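Local coordinates for protein WYL1 (Ruminococcus sp., PDB 6OAW) that probably acts as a WYL-domain accessory protein that modulates the RNA-guided, RNA-targeting effector of a type VI-D CRISPR-Cas system, at residues G83-N88 against D177-R182; N193-Q198 against L223-I228; K234-L239 against S256-R261. All blocks are in the same frame, centred on the assembly; numbering follows the deposited sequence. Where two conformers were deposited one is given.

Contact 1 (G83-N88 against D177-R182); sequences GIPLLN and DCERER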
loop_
_atom_site.group_PDB
_atom_site.type_symbol
_atom_site.label_atom_id
_atom_site.label_comp_id
_atom_site.label_asym_id
_atom_site.label_seq_id
_atom_site.Cartn_x
_atom_site.Cartn_y
_atom_site.Cartn_z
ATOM N N GLY B 83 -17.503 -8.266 -0.864
ATOM C CA GLY B 83 -16.279 -7.778 -1.515
ATOM C C GLY B 83 -16.301 -6.268 -1.744
ATOM O O GLY B 83 -15.254 -5.759 -2.129
ATOM N N ILE B 84 -17.419 -5.554 -1.554
ATOM C CA ILE B 84 -17.410 -4.066 -1.688
ATOM C C ILE B 84 -16.760 -3.494 -0.427
ATOM O O ILE B 84 -17.185 -3.782 0.676
ATOM C CB ILE B 84 -18.800 -3.462 -1.946
ATOM C CG1 ILE B 84 -19.511 -4.086 -3.146
ATOM C CG2 ILE B 84 -18.682 -1.961 -2.124
ATOM C CD1 ILE B 84 -18.758 -3.946 -4.427
ATOM N N PRO B 85 -15.635 -2.751 -0.532
ATOM C CA PRO B 85 -14.947 -2.251 0.657
ATOM C C PRO B 85 -15.840 -1.381 1.554
ATOM O O PRO B 85 -16.669 -0.640 1.034
ATOM C CB PRO B 85 -13.775 -1.440 0.099
ATOM C CG PRO B 85 -13.549 -2.005 -1.280
ATOM C CD PRO B 85 -14.903 -2.458 -1.782
ATOM N N LEU B 86 -15.638 -1.510 2.867
ATOM C CA LEU B 86 -16.304 -0.718 3.922
ATOM C C LEU B 86 -15.321 0.362 4.367
ATOM O O LEU B 86 -14.353 0.037 5.016
ATOM C CB LEU B 86 -16.713 -1.668 5.051
ATOM C CG LEU B 86 -17.746 -2.731 4.651
ATOM C CD1 LEU B 86 -17.847 -3.822 5.699
ATOM C CD2 LEU B 86 -19.117 -2.101 4.447
ATOM N N LEU B 87 -15.524 1.596 3.916
ATOM C CA LEU B 87 -14.631 2.729 4.220
ATOM C C LEU B 87 -14.819 3.118 5.680
ATOM O O LEU B 87 -15.978 3.181 6.125
ATOM C CB LEU B 87 -14.988 3.938 3.354
ATOM C CG LEU B 87 -14.633 3.873 1.890
ATOM C CD1 LEU B 87 -14.873 5.233 1.262
ATOM C CD2 LEU B 87 -13.180 3.443 1.733
ATOM N N ASN B 88 -13.713 3.450 6.337
ATOM C CA ASN B 88 -13.642 4.024 7.697
ATOM C C ASN B 88 -14.453 5.325 7.756
ATOM O O ASN B 88 -14.969 5.586 8.829
ATOM C CB ASN B 88 -12.188 4.177 8.121
ATOM C CG ASN B 88 -11.531 2.830 8.304
ATOM O OD1 ASN B 88 -12.168 1.890 8.783
ATOM N ND2 ASN B 88 -10.274 2.713 7.911
ATOM N N ASP B 177 -5.046 -0.961 -4.778
ATOM C CA ASP B 177 -5.552 -0.892 -6.168
ATOM C C ASP B 177 -6.811 -1.758 -6.307
ATOM O O ASP B 177 -7.818 -1.232 -6.810
ATOM C CB ASP B 177 -4.448 -1.244 -7.185
ATOM C CG ASP B 177 -3.306 -0.225 -7.227
ATOM O OD1 ASP B 177 -3.399 0.800 -6.530
ATOM O OD2 ASP B 177 -2.305 -0.465 -7.935
ATOM N N CYS B 178 -6.785 -3.013 -5.848
ATOM C CA CYS B 178 -7.901 -3.968 -6.033
ATOM C C CYS B 178 -9.113 -3.506 -5.230
ATOM O O CYS B 178 -10.261 -3.691 -5.732
ATOM C CB CYS B 178 -7.511 -5.420 -5.755
ATOM S SG CYS B 178 -7.222 -5.880 -4.021
ATOM N N GLU B 179 -8.908 -2.902 -4.059
ATOM C CA GLU B 179 -10.056 -2.377 -3.279
ATOM C C GLU B 179 -10.682 -1.217 -4.047
ATOM O O GLU B 179 -11.898 -1.225 -4.193
ATOM C CB GLU B 179 -9.653 -1.972 -1.860
ATOM C CG GLU B 179 -9.584 -3.154 -0.900
ATOM C CD GLU B 179 -8.801 -2.852 0.371
ATOM O OE1 GLU B 179 -7.866 -2.001 0.342
ATOM O OE2 GLU B 179 -9.160 -3.428 1.411
ATOM N N ARG B 180 -9.880 -0.278 -4.544
ATOM C CA ARG B 180 -10.432 0.910 -5.242
ATOM C C ARG B 180 -11.206 0.433 -6.464
ATOM O O ARG B 180 -12.289 0.976 -6.712
ATOM C CB ARG B 180 -9.347 1.927 -5.603
ATOM C CG ARG B 180 -8.697 2.537 -4.371
ATOM C CD ARG B 180 -7.801 3.712 -4.650
ATOM N NE ARG B 180 -7.019 3.577 -5.868
ATOM C CZ ARG B 180 -5.838 2.965 -5.990
ATOM N NH1 ARG B 180 -5.261 2.375 -4.954
ATOM N NH2 ARG B 180 -5.259 2.918 -7.176
ATOM N N GLU B 181 -10.695 -0.593 -7.135
ATOM C CA GLU B 181 -11.309 -1.128 -8.373
ATOM C C GLU B 181 -12.688 -1.723 -8.056
ATOM O O GLU B 181 -13.603 -1.587 -8.888
ATOM C CB GLU B 181 -10.356 -2.136 -9.019
ATOM C CG GLU B 181 -10.773 -2.498 -10.423
ATOM C CD GLU B 181 -10.097 -3.736 -10.980
ATOM O OE1 GLU B 181 -10.210 -4.835 -10.347
ATOM O OE2 GLU B 181 -9.437 -3.577 -12.014
ATOM N N ARG B 182 -12.866 -2.317 -6.875
ATOM C CA ARG B 182 -14.159 -2.972 -6.527
ATOM C C ARG B 182 -15.203 -1.899 -6.236
ATOM O O ARG B 182 -16.358 -2.123 -6.556
ATOM C CB ARG B 182 -14.010 -3.963 -5.375
ATOM C CG ARG B 182 -13.038 -5.091 -5.675
ATOM C CD ARG B 182 -13.387 -6.347 -4.911
ATOM N NE ARG B 182 -13.009 -6.262 -3.506
ATOM C CZ ARG B 182 -11.762 -6.373 -3.044
ATOM N NH1 ARG B 182 -10.760 -6.556 -3.877
ATOM N NH2 ARG B 182 -11.515 -6.274 -1.754
#

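Contact 2 (N193-Q198 against L223-I228); sequences NEVIKQ and LIPYRI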
loop_
_atom_site.group_PDB
_atom_site.type_symbol
_atom_site.label_atom_id
_atom_site.label_comp_id
_atom_site.label_asym_id
_atom_site.label_seq_id
_atom_site.Cartn_x
_atom_site.Cartn_y
_atom_site.Cartn_z
ATOM N N ASN B 193 -22.709 -11.045 -7.649
ATOM C CA ASN B 193 -23.035 -11.575 -6.299
ATOM C C ASN B 193 -24.466 -12.117 -6.300
ATOM O O ASN B 193 -24.687 -13.183 -5.665
ATOM C CB ASN B 193 -22.872 -10.541 -5.188
ATOM C CG ASN B 193 -21.425 -10.312 -4.830
ATOM O OD1 ASN B 193 -20.625 -11.220 -4.987
ATOM N ND2 ASN B 193 -21.084 -9.111 -4.383
ATOM N N GLU B 194 -25.385 -11.435 -6.993
ATOM C CA GLU B 194 -26.801 -11.864 -7.082
ATOM C C GLU B 194 -26.825 -13.261 -7.716
ATOM O O GLU B 194 -27.492 -14.133 -7.145
ATOM C CB GLU B 194 -27.674 -10.830 -7.807
ATOM C CG GLU B 194 -29.079 -11.337 -8.150
ATOM C CD GLU B 194 -30.101 -11.510 -7.018
ATOM O OE1 GLU B 194 -30.215 -10.601 -6.155
ATOM O OE2 GLU B 194 -30.825 -12.549 -7.014
ATOM N N VAL B 195 -26.079 -13.469 -8.803
ATOM C CA VAL B 195 -26.088 -14.723 -9.609
ATOM C C VAL B 195 -25.429 -15.836 -8.795
ATOM O O VAL B 195 -25.918 -16.983 -8.862
ATOM C CB VAL B 195 -25.382 -14.523 -10.967
ATOM C CG1 VAL B 195 -25.095 -15.840 -11.680
ATOM C CG2 VAL B 195 -26.187 -13.599 -11.871
ATOM N N ILE B 196 -24.342 -15.525 -8.076
ATOM C CA ILE B 196 -23.624 -16.546 -7.259
ATOM C C ILE B 196 -24.602 -17.107 -6.212
ATOM O O ILE B 196 -24.614 -18.346 -6.025
ATOM C CB ILE B 196 -22.339 -15.976 -6.633
ATOM C CG1 ILE B 196 -21.262 -15.777 -7.705
ATOM C CG2 ILE B 196 -21.851 -16.858 -5.485
ATOM C CD1 ILE B 196 -19.947 -15.229 -7.183
ATOM N N LYS B 197 -25.383 -16.244 -5.560
ATOM C CA LYS B 197 -26.350 -16.648 -4.505
ATOM C C LYS B 197 -27.453 -17.519 -5.133
ATOM O O LYS B 197 -27.685 -18.627 -4.616
ATOM C CB LYS B 197 -26.925 -15.415 -3.794
ATOM C CG LYS B 197 -27.871 -15.716 -2.630
ATOM N N GLN B 198 -28.107 -17.035 -6.196
ATOM C CA GLN B 198 -29.207 -17.744 -6.907
ATOM C C GLN B 198 -28.730 -19.149 -7.302
ATOM O O GLN B 198 -29.501 -20.103 -7.125
ATOM C CB GLN B 198 -29.667 -16.964 -8.141
ATOM C CG GLN B 198 -30.389 -15.659 -7.826
ATOM C CD GLN B 198 -30.665 -14.836 -9.064
ATOM O OE1 GLN B 198 -29.844 -14.743 -9.985
ATOM N NE2 GLN B 198 -31.834 -14.218 -9.092
ATOM N N LEU B 223 -21.464 -16.403 -19.159
ATOM C CA LEU B 223 -20.649 -16.680 -17.953
ATOM C C LEU B 223 -21.485 -17.457 -16.950
ATOM O O LEU B 223 -22.648 -17.100 -16.751
ATOM C CB LEU B 223 -20.219 -15.369 -17.307
ATOM C CG LEU B 223 -19.394 -14.433 -18.180
ATOM C CD1 LEU B 223 -19.120 -13.150 -17.421
ATOM C CD2 LEU B 223 -18.094 -15.093 -18.611
ATOM N N ILE B 224 -20.866 -18.444 -16.308
ATOM C CA ILE B 224 -21.358 -19.088 -15.059
ATOM C C ILE B 224 -20.385 -18.671 -13.964
ATOM O O ILE B 224 -19.309 -19.252 -13.854
ATOM C CB ILE B 224 -21.468 -20.618 -15.204
ATOM C CG1 ILE B 224 -22.255 -21.028 -16.457
ATOM C CG2 ILE B 224 -22.086 -21.200 -13.934
ATOM C CD1 ILE B 224 -22.216 -22.507 -16.759
ATOM N N PRO B 225 -20.682 -17.598 -13.199
ATOM C CA PRO B 225 -19.751 -17.078 -12.202
ATOM C C PRO B 225 -19.411 -18.124 -11.139
ATOM O O PRO B 225 -20.280 -18.889 -10.797
ATOM C CB PRO B 225 -20.519 -15.926 -11.536
ATOM C CG PRO B 225 -21.552 -15.532 -12.567
ATOM C CD PRO B 225 -21.937 -16.834 -13.237
ATOM N N TYR B 226 -18.181 -18.121 -10.635
ATOM C CA TYR B 226 -17.758 -18.982 -9.504
ATOM C C TYR B 226 -17.363 -18.112 -8.301
ATOM O O TYR B 226 -17.983 -18.201 -7.250
ATOM C CB TYR B 226 -16.641 -19.935 -9.929
ATOM C CG TYR B 226 -16.346 -20.944 -8.858
ATOM C CD1 TYR B 226 -17.071 -22.119 -8.743
ATOM C CD2 TYR B 226 -15.402 -20.658 -7.893
ATOM C CE1 TYR B 226 -16.831 -23.009 -7.708
ATOM C CE2 TYR B 226 -15.136 -21.540 -6.862
ATOM C CZ TYR B 226 -15.864 -22.711 -6.764
ATOM O OH TYR B 226 -15.569 -23.562 -5.758
ATOM N N ARG B 227 -16.347 -17.272 -8.451
ATOM C CA ARG B 227 -15.912 -16.379 -7.347
ATOM C C ARG B 227 -15.085 -15.239 -7.928
ATOM O O ARG B 227 -14.356 -15.478 -8.919
ATOM C CB ARG B 227 -15.118 -17.163 -6.299
ATOM C CG ARG B 227 -14.913 -16.408 -4.989
ATOM C CD ARG B 227 -13.900 -17.085 -4.066
ATOM N NE ARG B 227 -14.346 -18.416 -3.665
ATOM C CZ ARG B 227 -13.548 -19.419 -3.270
ATOM N NH1 ARG B 227 -12.234 -19.266 -3.195
ATOM N NH2 ARG B 227 -14.081 -20.580 -2.953
ATOM N N ILE B 228 -15.218 -14.056 -7.343
ATOM C CA ILE B 228 -14.354 -12.872 -7.626
ATOM C C ILE B 228 -13.128 -12.989 -6.713
ATOM O O ILE B 228 -13.315 -13.256 -5.524
ATOM C CB ILE B 228 -15.129 -11.559 -7.416
ATOM C CG1 ILE B 228 -16.345 -11.475 -8.333
ATOM C CG2 ILE B 228 -14.223 -10.349 -7.603
ATOM C CD1 ILE B 228 -17.097 -10.160 -8.194
#

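Contact 3 (K234-L239 against S256-R261); sequences KMYNYL and SYRISR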
loop_
_atom_site.group_PDB
_atom_site.type_symbol
_atom_site.label_atom_id
_atom_site.label_comp_id
_atom_site.label_asym_id
_atom_site.label_seq_id
_atom_site.Cartn_x
_atom_site.Cartn_y
_atom_site.Cartn_z
ATOM N N LYS B 234 -2.630 -7.548 -4.766
ATOM C CA LYS B 234 -3.714 -6.568 -4.530
ATOM C C LYS B 234 -3.770 -5.574 -5.685
ATOM O O LYS B 234 -4.108 -4.424 -5.396
ATOM C CB LYS B 234 -3.500 -5.851 -3.187
ATOM C CG LYS B 234 -3.596 -6.756 -1.976
ATOM C CD LYS B 234 -3.282 -6.028 -0.682
ATOM C CE LYS B 234 -3.500 -6.904 0.539
ATOM N NZ LYS B 234 -3.602 -6.103 1.791
HETATM N N MSE B 235 -3.499 -6.011 -6.921
HETATM C CA MSE B 235 -3.506 -5.131 -8.138
HETATM C C MSE B 235 -4.874 -5.203 -8.830
HETATM O O MSE B 235 -5.502 -4.148 -8.961
HETATM C CB MSE B 235 -2.363 -5.480 -9.097
HETATM C CG MSE B 235 -0.963 -5.307 -8.517
HETATM SE SE MSE B 235 -0.447 -3.439 -8.117
HETATM C CE MSE B 235 -0.507 -3.125 -6.168
ATOM N N TYR B 236 -5.343 -6.379 -9.247
ATOM C CA TYR B 236 -6.568 -6.508 -10.076
ATOM C C TYR B 236 -7.536 -7.515 -9.479
ATOM O O TYR B 236 -7.091 -8.432 -8.777
ATOM C CB TYR B 236 -6.182 -6.881 -11.514
ATOM C CG TYR B 236 -5.312 -5.836 -12.164
ATOM C CD1 TYR B 236 -5.818 -4.573 -12.451
ATOM C CD2 TYR B 236 -3.958 -6.066 -12.384
ATOM C CE1 TYR B 236 -5.015 -3.574 -12.991
ATOM C CE2 TYR B 236 -3.141 -5.078 -12.919
ATOM C CZ TYR B 236 -3.674 -3.838 -13.245
ATOM O OH TYR B 236 -2.875 -2.863 -13.776
ATOM N N ASN B 237 -8.831 -7.314 -9.743
ATOM C CA ASN B 237 -9.911 -8.271 -9.432
ATOM C C ASN B 237 -10.261 -9.070 -10.690
ATOM O O ASN B 237 -10.370 -8.486 -11.778
ATOM C CB ASN B 237 -11.140 -7.576 -8.859
ATOM C CG ASN B 237 -10.802 -6.797 -7.610
ATOM O OD1 ASN B 237 -10.674 -7.374 -6.528
ATOM N ND2 ASN B 237 -10.595 -5.499 -7.775
ATOM N N TYR B 238 -10.489 -10.372 -10.513
ATOM C CA TYR B 238 -10.850 -11.336 -11.583
ATOM C C TYR B 238 -12.154 -12.039 -11.196
ATOM O O TYR B 238 -12.322 -12.440 -10.038
ATOM C CB TYR B 238 -9.720 -12.348 -11.781
ATOM C CG TYR B 238 -8.409 -11.770 -12.239
ATOM C CD1 TYR B 238 -7.541 -11.218 -11.312
ATOM C CD2 TYR B 238 -8.049 -11.725 -13.579
ATOM C CE1 TYR B 238 -6.334 -10.664 -11.693
ATOM C CE2 TYR B 238 -6.825 -11.196 -13.976
ATOM C CZ TYR B 238 -5.970 -10.641 -13.032
ATOM O OH TYR B 238 -4.751 -10.095 -13.328
ATOM N N LEU B 239 -13.058 -12.225 -12.150
ATOM C CA LEU B 239 -14.160 -13.205 -12.019
ATOM C C LEU B 239 -13.650 -14.559 -12.504
ATOM O O LEU B 239 -13.431 -14.711 -13.717
ATOM C CB LEU B 239 -15.374 -12.774 -12.837
ATOM C CG LEU B 239 -16.500 -13.799 -12.854
ATOM C CD1 LEU B 239 -16.955 -14.136 -11.446
ATOM C CD2 LEU B 239 -17.674 -13.291 -13.670
ATOM N N SER B 256 -10.778 -16.925 -16.287
ATOM C CA SER B 256 -10.609 -15.774 -15.375
ATOM C C SER B 256 -10.643 -14.460 -16.164
ATOM O O SER B 256 -9.669 -14.193 -16.939
ATOM C CB SER B 256 -9.327 -15.969 -14.588
ATOM O OG SER B 256 -9.086 -14.888 -13.692
ATOM N N TYR B 257 -11.685 -13.642 -15.938
ATOM C CA TYR B 257 -11.899 -12.321 -16.566
ATOM C C TYR B 257 -11.607 -11.192 -15.568
ATOM O O TYR B 257 -12.219 -11.171 -14.491
ATOM C CB TYR B 257 -13.341 -12.183 -17.064
ATOM C CG TYR B 257 -13.677 -13.045 -18.239
ATOM C CD1 TYR B 257 -14.021 -14.374 -18.076
ATOM C CD2 TYR B 257 -13.556 -12.556 -19.532
ATOM C CE1 TYR B 257 -14.315 -15.180 -19.169
ATOM C CE2 TYR B 257 -13.835 -13.346 -20.633
ATOM C CZ TYR B 257 -14.213 -14.658 -20.446
ATOM O OH TYR B 257 -14.456 -15.430 -21.527
ATOM N N ARG B 258 -10.759 -10.236 -15.940
ATOM C CA ARG B 258 -10.646 -8.939 -15.207
ATOM C C ARG B 258 -12.055 -8.346 -15.079
ATOM O O ARG B 258 -12.743 -8.230 -16.120
ATOM C CB ARG B 258 -9.747 -7.966 -15.979
ATOM C CG ARG B 258 -8.268 -8.334 -15.969
ATOM C CD ARG B 258 -7.534 -7.691 -14.812
ATOM N NE ARG B 258 -7.792 -6.266 -14.926
ATOM C CZ ARG B 258 -7.030 -5.371 -15.522
ATOM N NH1 ARG B 258 -7.445 -4.114 -15.584
ATOM N NH2 ARG B 258 -5.841 -5.698 -15.985
ATOM N N ILE B 259 -12.505 -7.986 -13.880
ATOM C CA ILE B 259 -13.865 -7.400 -13.754
ATOM C C ILE B 259 -13.924 -6.077 -14.524
ATOM O O ILE B 259 -15.043 -5.698 -14.959
ATOM C CB ILE B 259 -14.341 -7.246 -12.300
ATOM C CG1 ILE B 259 -13.626 -6.115 -11.569
ATOM C CG2 ILE B 259 -14.267 -8.573 -11.555
ATOM C CD1 ILE B 259 -14.165 -5.894 -10.176
ATOM N N SER B 260 -12.788 -5.418 -14.736
ATOM C CA SER B 260 -12.724 -4.134 -15.474
ATOM C C SER B 260 -12.963 -4.336 -16.980
ATOM O O SER B 260 -13.193 -3.329 -17.644
ATOM C CB SER B 260 -11.431 -3.402 -15.198
ATOM O OG SER B 260 -10.299 -4.156 -15.615
ATOM N N ARG B 261 -12.949 -5.570 -17.502
ATOM C CA ARG B 261 -13.155 -5.839 -18.951
ATOM C C ARG B 261 -14.512 -6.516 -19.195
ATOM O O ARG B 261 -14.742 -6.953 -20.333
ATOM C CB ARG B 261 -11.991 -6.665 -19.510
ATOM C CG ARG B 261 -10.605 -6.109 -19.231
ATOM C CD ARG B 261 -10.155 -5.061 -20.221
ATOM N NE ARG B 261 -9.579 -5.713 -21.389
ATOM C CZ ARG B 261 -8.302 -6.110 -21.542
ATOM N NH1 ARG B 261 -7.397 -5.905 -20.594
ATOM N NH2 ARG B 261 -7.936 -6.711 -22.665
#

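Contact 1 (G83-N88 against D177-R182)
R182 supplies the polar link to the loop residue G83: its NE donates to G83 O at 2.7 Å. The N-H...O angle of 163° makes this bond nearly straight, and the oxygen lies in the guanidinium plane, only 2° out of it. The bend of R182 at chi3 (-76°) turns NE out of the line of the chain and so presents it to G83 O. At the far end of the same guanidinium, NH1 bonds N237 OD1 and makes a weak contact with C178 SG one turn earlier, so the group is held at both NE and NH1.

Van der Waals packing, partly against backbone carbonyls, lies beside this bond. The ring of P85 lies against the helix, with CG 3.4 Å from E179 O and 3.9 Å from E179 CB, while its CD meets R182 CB at 4.0 Å. I84 points its CB away, yet CD1 returns to within 3.7 Å of R182 O; the I84 side chain also packs on A69, A186 and I189.

These contacts, burying 215 Å² in total, are plain loop-on-helix packing: the irregular segment after helix 55-71 is fixed to helix 177-184 by an arginine-to-carbonyl hydrogen bond and by the P85 ring packed on E179 and R182.

Contact 2 (N193-Q198 against L223-I228)
V195 and I196, consecutive on the helix, meet the ring of P225 in two different ways. The side chain of V195 crosses that of P225 at about a right angle and touches with one branch: CG1 lies 3.7 Å from both CG and CD of the ring. That branch stands anti to the backbone N (chi1 167°). V195 CB points toward the strand and P225 CB toward the helix, so the two side chains face each other across the contact.

I196 comes obliquely to another part of the same ring. Its CG1 is 3.9 Å from P225 CB, and its chain runs on past the proline because CD1 is anti to CA (chi2 -179°). CD1 thereby reaches the backbone beyond, 3.6 Å from Y226 O and 4.2 Å from R227 CA. The CB of I196 does not point at the strand; the extended chain brings its end there. V195 and I196 thus divide the ring between them, CG and CD to the valine and CB to the isoleucine, with no hydrogen bond across the contact.

The backbone that I196 reaches is irregular: Y226 and R227 both face V240, a classic beta bulge.

The axes of 193-198 and 223-228 cross at -96°, 8.2 Å apart at closest, so this part of the helix runs across this part of the strand. V195 also rests on I207 of strand 205-211, and P225 on L239 of strand 237-243, which places the helix over this sheet face, while Y226 and R227, whose CB atoms point away from helix 186-199, pack on helix 287-298.

Contact 3 (K234-L239 against S256-R261)
Y238 and R258 form the non-hydrogen-bonded pair of an antiparallel strand contact, their CA atoms 4.3 Å apart; L239 and Y257, next along, form the hydrogen-bonded pair. The tight, buried part is the backbone pairing around N237, Y238, L239, S256, Y257 and I259. L239 N donates to Y257 O at 2.7 Å, Y257 N returns a bond to L239 O at 3.0 Å, and I259 N reaches N237 O at 3.0 Å. I259 CD1 also packs on N237 CB at 3.7 Å. S256 OG stands 3.2 Å from Y238 CB and is hydrogen-bonded to P300 O.

Toward the partly exposed end, side chains replace the backbone bonds. The guanidinium of R258 lies flat over one face of the Y236 ring, planes 13° apart, a cation-pi stack with CZ 3.8 Å from the ring centroid. Bends at chi2 (-91°) and chi3 turn the arginine back toward Y236, and CD passes Y238 CE2 at 3.7 Å. NH1 bonds S260 OG, fixing the group further. Y236 also packs on L326 of the second subunit, so this margin borders the subunit interface.

The whole is a beta hairpin, strands 237-243 and 253-258, whose second strand is followed by the short 3-10 segment 259-260.

Contact 1 and contact 3 are joined directly, although their centres lie 13 Å apart: N237 ND2 is 2.7 Å from E181 OE1 and equally 2.7 Å from C178 O, both probable hydrogen bonds, which tie helix 177-184 to the start of strand 237-243. Contacts 2 and 3, with centres 14 Å apart, share one sheet, since strands 219-230 and 237-243 are neighbours; P225 CB lies 4.0 Å from L239 CD1 and L223 CD2 lies 3.8 Å from Y257 CE1. Contacts 1 and 2, about 19 Å apart by centres, do not touch, but helices 177-184 and 186-199 are consecutive. Contact 1 lies among helices, contact 2 joins helix to sheet, and contact 3 lies within the sheet.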